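Local coordinates for protein cellulase (Uncultured bacterium, PDB 3WX5) that probably hydrolyses internal beta-1,4-glucosidic bonds of cellulose, as a family 12 endoglucanase, at residues A[98-112]-A[189-201]. Numbering follows the deposited sequence.
Sequences VEAISRLQSNWRLTP and VTEVTQLDLKAFI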
# COMPACT_ATOMS: atom_id res chain seq x y z
N VAL A 98 17.22 -0.37 -4.13
CA VAL A 98 17.12 -1.01 -2.83
C VAL A 98 18.44 -1.01 -2.07
O VAL A 98 18.49 -0.68 -0.88
CB VAL A 98 16.55 -2.42 -2.93
CG1 VAL A 98 16.76 -3.21 -1.62
CG2 VAL A 98 15.08 -2.36 -3.33
N GLU A 99 19.55 -1.26 -2.78
CA GLU A 99 20.85 -1.32 -2.10
C GLU A 99 21.30 0.09 -1.64
O GLU A 99 22.21 0.23 -0.81
CB GLU A 99 21.90 -1.94 -3.05
CG GLU A 99 22.10 -1.11 -4.31
CD GLU A 99 23.10 -1.72 -5.31
OE1 GLU A 99 23.91 -2.62 -4.94
OE2 GLU A 99 23.11 -1.25 -6.47
N ALA A 100 20.66 1.12 -2.19
CA ALA A 100 20.98 2.52 -1.91
C ALA A 100 20.01 3.16 -0.89
O ALA A 100 20.07 4.35 -0.61
CB ALA A 100 20.98 3.32 -3.21
N ILE A 101 19.13 2.35 -0.30
CA ILE A 101 18.29 2.84 0.79
C ILE A 101 19.01 2.65 2.12
O ILE A 101 19.45 1.53 2.41
CB ILE A 101 16.95 2.07 0.86
CG1 ILE A 101 16.17 2.24 -0.46
CG2 ILE A 101 16.12 2.52 2.08
CD1 ILE A 101 14.90 1.35 -0.53
N SER A 102 19.12 3.70 2.94
CA SER A 102 19.65 3.52 4.31
C SER A 102 18.56 3.23 5.33
O SER A 102 18.68 2.29 6.11
CB SER A 102 20.49 4.71 4.80
OG SER A 102 19.73 5.90 4.81
N ARG A 103 17.48 4.02 5.30
CA ARG A 103 16.38 3.86 6.26
C ARG A 103 15.04 4.13 5.57
O ARG A 103 14.93 5.05 4.76
CB ARG A 103 16.52 4.81 7.44
CG ARG A 103 17.61 4.41 8.45
CD ARG A 103 17.81 5.49 9.55
NE ARG A 103 18.71 6.58 9.12
CZ ARG A 103 19.02 7.66 9.84
NH1 ARG A 103 18.49 7.84 11.04
NH2 ARG A 103 19.85 8.58 9.34
N LEU A 104 13.99 3.49 6.08
CA LEU A 104 12.66 3.75 5.59
C LEU A 104 11.63 3.40 6.64
O LEU A 104 11.54 2.25 7.06
CB LEU A 104 12.40 2.95 4.32
CG LEU A 104 11.01 3.17 3.72
CD1 LEU A 104 10.80 4.67 3.31
CD2 LEU A 104 10.78 2.21 2.50
N GLN A 105 10.88 4.40 7.08
CA GLN A 105 9.87 4.16 8.12
C GLN A 105 8.59 4.90 7.81
O GLN A 105 8.58 5.85 7.02
CB GLN A 105 10.38 4.57 9.51
CG GLN A 105 10.69 6.05 9.64
CD GLN A 105 11.20 6.40 11.04
OE1 GLN A 105 12.24 5.91 11.47
NE2 GLN A 105 10.39 7.14 11.80
N SER A 106 7.51 4.48 8.45
CA SER A 106 6.22 5.08 8.18
C SER A 106 5.29 5.02 9.39
O SER A 106 5.41 4.12 10.22
CB SER A 106 5.64 4.40 6.95
OG SER A 106 4.36 4.89 6.65
N ASN A 107 4.48 6.06 9.56
CA ASN A 107 3.31 6.04 10.43
C ASN A 107 2.00 5.88 9.66
O ASN A 107 1.85 6.42 8.56
CB ASN A 107 3.22 7.35 11.24
CG ASN A 107 4.50 7.71 11.95
OD1 ASN A 107 5.36 6.88 12.19
ND2 ASN A 107 4.63 9.00 12.29
N TRP A 108 1.00 5.26 10.30
CA TRP A 108 -0.34 5.19 9.71
C TRP A 108 -1.33 4.82 10.80
O TRP A 108 -1.00 4.06 11.70
CB TRP A 108 -0.39 4.12 8.60
CG TRP A 108 -1.67 4.15 7.78
CD1 TRP A 108 -2.29 5.26 7.24
CD2 TRP A 108 -2.42 3.01 7.31
NE1 TRP A 108 -3.45 4.87 6.59
CE2 TRP A 108 -3.54 3.50 6.61
CE3 TRP A 108 -2.26 1.62 7.46
CZ2 TRP A 108 -4.43 2.65 5.95
CZ3 TRP A 108 -3.18 0.77 6.84
CH2 TRP A 108 -4.27 1.29 6.12
N ARG A 109 -2.56 5.30 10.67
CA ARG A 109 -3.63 4.88 11.57
C ARG A 109 -4.85 4.53 10.71
O ARG A 109 -5.18 5.25 9.78
CB ARG A 109 -3.99 5.99 12.54
CG ARG A 109 -5.09 5.63 13.53
CD ARG A 109 -5.23 6.68 14.65
NE ARG A 109 -5.85 7.91 14.16
CZ ARG A 109 -7.17 8.06 13.99
NH1 ARG A 109 -7.99 7.05 14.24
NH2 ARG A 109 -7.66 9.19 13.52
N LEU A 110 -5.48 3.40 11.00
CA LEU A 110 -6.64 3.01 10.24
C LEU A 110 -7.84 2.86 11.18
O LEU A 110 -7.70 2.52 12.38
CB LEU A 110 -6.35 1.71 9.49
CG LEU A 110 -6.06 0.51 10.41
CD1 LEU A 110 -7.17 -0.51 10.36
CD2 LEU A 110 -4.71 -0.14 10.10
N THR A 111 -9.02 3.10 10.64
CA THR A 111 -10.25 2.85 11.37
C THR A 111 -10.95 1.67 10.68
O THR A 111 -11.38 1.79 9.52
CB THR A 111 -11.14 4.12 11.38
OG1 THR A 111 -10.38 5.22 11.93
CG2 THR A 111 -12.41 3.90 12.22
N PRO A 112 -11.02 0.51 11.35
CA PRO A 112 -11.65 -0.68 10.79
C PRO A 112 -13.17 -0.58 10.78
O PRO A 112 -13.75 0.37 11.36
CB PRO A 112 -11.21 -1.80 11.73
CG PRO A 112 -10.84 -1.13 13.00
CD PRO A 112 -10.72 0.36 12.78
N VAL A 189 -3.57 -4.90 13.96
CA VAL A 189 -3.49 -3.65 14.70
C VAL A 189 -4.29 -2.56 13.98
O VAL A 189 -4.72 -2.76 12.85
CB VAL A 189 -2.03 -3.14 14.81
CG1 VAL A 189 -1.21 -4.01 15.79
CG2 VAL A 189 -1.36 -3.07 13.45
N THR A 190 -4.43 -1.40 14.61
CA THR A 190 -5.11 -0.27 13.98
C THR A 190 -4.16 0.90 13.76
O THR A 190 -4.59 1.94 13.29
CB THR A 190 -6.35 0.16 14.79
OG1 THR A 190 -5.97 0.48 16.14
CG2 THR A 190 -7.37 -0.99 14.80
N GLU A 191 -2.90 0.76 14.16
CA GLU A 191 -1.95 1.85 13.98
C GLU A 191 -0.53 1.30 14.01
O GLU A 191 -0.26 0.29 14.64
CB GLU A 191 -2.15 2.86 15.11
CG GLU A 191 -1.23 4.06 15.09
CD GLU A 191 -1.60 5.11 16.15
OE1 GLU A 191 -2.46 4.80 17.01
OE2 GLU A 191 -1.06 6.23 16.11
N VAL A 192 0.35 1.94 13.25
CA VAL A 192 1.78 1.71 13.37
C VAL A 192 2.49 3.06 13.51
O VAL A 192 2.08 4.07 12.92
CB VAL A 192 2.38 0.94 12.14
CG1 VAL A 192 1.77 -0.45 12.01
CG2 VAL A 192 2.17 1.72 10.83
N THR A 193 3.50 3.07 14.37
CA THR A 193 4.32 4.25 14.61
C THR A 193 5.77 3.91 14.32
O THR A 193 6.33 2.97 14.92
CB THR A 193 4.18 4.70 16.09
OG1 THR A 193 2.80 4.95 16.36
CG2 THR A 193 4.99 5.98 16.34
N GLN A 194 6.34 4.62 13.35
CA GLN A 194 7.70 4.41 12.90
C GLN A 194 7.95 2.94 12.54
O GLN A 194 8.98 2.34 12.90
CB GLN A 194 8.69 4.90 13.97
CG GLN A 194 8.53 6.42 14.28
CD GLN A 194 9.29 6.87 15.52
OE1 GLN A 194 8.74 7.56 16.38
NE2 GLN A 194 10.51 6.42 15.65
N LEU A 195 7.05 2.41 11.72
CA LEU A 195 7.19 1.04 11.26
C LEU A 195 8.40 0.98 10.37
O LEU A 195 8.55 1.82 9.47
CB LEU A 195 5.94 0.59 10.49
CG LEU A 195 5.97 -0.89 10.07
CD1 LEU A 195 5.91 -1.85 11.31
CD2 LEU A 195 4.81 -1.16 9.13
N ASP A 196 9.30 0.03 10.65
CA ASP A 196 10.53 -0.09 9.88
C ASP A 196 10.28 -0.84 8.57
O ASP A 196 10.33 -2.07 8.53
CB ASP A 196 11.61 -0.79 10.71
CG ASP A 196 12.93 -0.90 9.98
OD1 ASP A 196 13.04 -0.53 8.79
OD2 ASP A 196 13.90 -1.34 10.64
N LEU A 197 9.94 -0.10 7.51
CA LEU A 197 9.65 -0.73 6.21
C LEU A 197 10.91 -1.42 5.62
O LEU A 197 10.78 -2.39 4.88
CB LEU A 197 9.10 0.30 5.21
CG LEU A 197 7.81 1.01 5.65
CD1 LEU A 197 7.26 1.93 4.57
CD2 LEU A 197 6.75 -0.03 6.10
N LYS A 198 12.09 -0.88 5.90
CA LYS A 198 13.33 -1.46 5.34
C LYS A 198 13.53 -2.89 5.86
O LYS A 198 14.06 -3.74 5.16
CB LYS A 198 14.54 -0.59 5.74
CG LYS A 198 15.88 -0.96 5.10
CD LYS A 198 15.81 -0.86 3.58
CE LYS A 198 17.14 -1.18 2.86
NZ LYS A 198 18.29 -1.66 3.71
N ALA A 199 13.06 -3.16 7.08
CA ALA A 199 13.20 -4.53 7.62
C ALA A 199 12.52 -5.53 6.69
O ALA A 199 13.07 -6.61 6.40
CB ALA A 199 12.62 -4.63 9.03
N PHE A 200 11.32 -5.18 6.20
CA PHE A 200 10.61 -6.08 5.27
C PHE A 200 11.32 -6.21 3.95
O PHE A 200 11.41 -7.30 3.38
CB PHE A 200 9.16 -5.59 5.05
CG PHE A 200 8.36 -5.51 6.31
CD1 PHE A 200 8.40 -4.37 7.10
CD2 PHE A 200 7.72 -6.66 6.82
CE1 PHE A 200 7.75 -4.30 8.33
CE2 PHE A 200 6.99 -6.57 8.00
CZ PHE A 200 7.02 -5.39 8.77
N ILE A 201 11.74 -5.08 3.40
CA ILE A 201 12.53 -5.09 2.21
C ILE A 201 13.75 -6.00 2.31
O ILE A 201 13.97 -6.85 1.44
CB ILE A 201 12.97 -3.66 1.81
CG1 ILE A 201 11.72 -2.81 1.57
CG2 ILE A 201 13.84 -3.75 0.58
CD1 ILE A 201 12.02 -1.30 1.16
O HOH W 1 19.99 -1.34 1.33
O HOH W 2 14.50 1.76 8.40
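D196 OD1 is gripped twice: A199 N donates to it from above the carboxylate plane at 3.1 Å, the N-cap bond of helix 197-206, and a water donates to it at 2.7 Å. That water also accepts from L104 N, so the cap is tied to strand 101-111. L104 O reaches back to the first turn of the helix, taking weak bonds from L197 N and K198 N.

Further along, the two chains pair as antiparallel strands, S106 with L195 and W108 with V192, the register slipping by one in between. At the slip, Q194 and L195 both face S106 in a G1 beta bulge, and Q194 takes a left-handed backbone conformation. S106 O bonds L195 N, while Q194 N turns to the side chain of N107, whose OD1 accepts at 2.7 Å with an N-H...O angle of 160°. N107 CG lies anti to its own carbonyl carbon (chi1 -51°), which brings the amide oxygen across to the bulge. A leucine in place of N107 would probably leave Q194 N without its acceptor and the bulge less firmly fixed. Beside it, the side chains of Q105 and Q194 run side by side, their amide planes 11° apart, with Q105 NE2 3.2 Å from Q194 CG.

On the inner face, L104 CD2 wedges against L197 CB (3.7 Å) and I201 CD1, with L216 and V239 also touching L104. K198 runs its aliphatic chain over I101 CG2; its NZ pairs with D202 and donates to a second water that bridges V98 O and I101 O.

Strand 191-196 is one of the two edge strands of the six-stranded sheet in this beta-sandwich, the jelly roll of family 12. Where regular strand pairing breaks down, polar side chains and water thus take over.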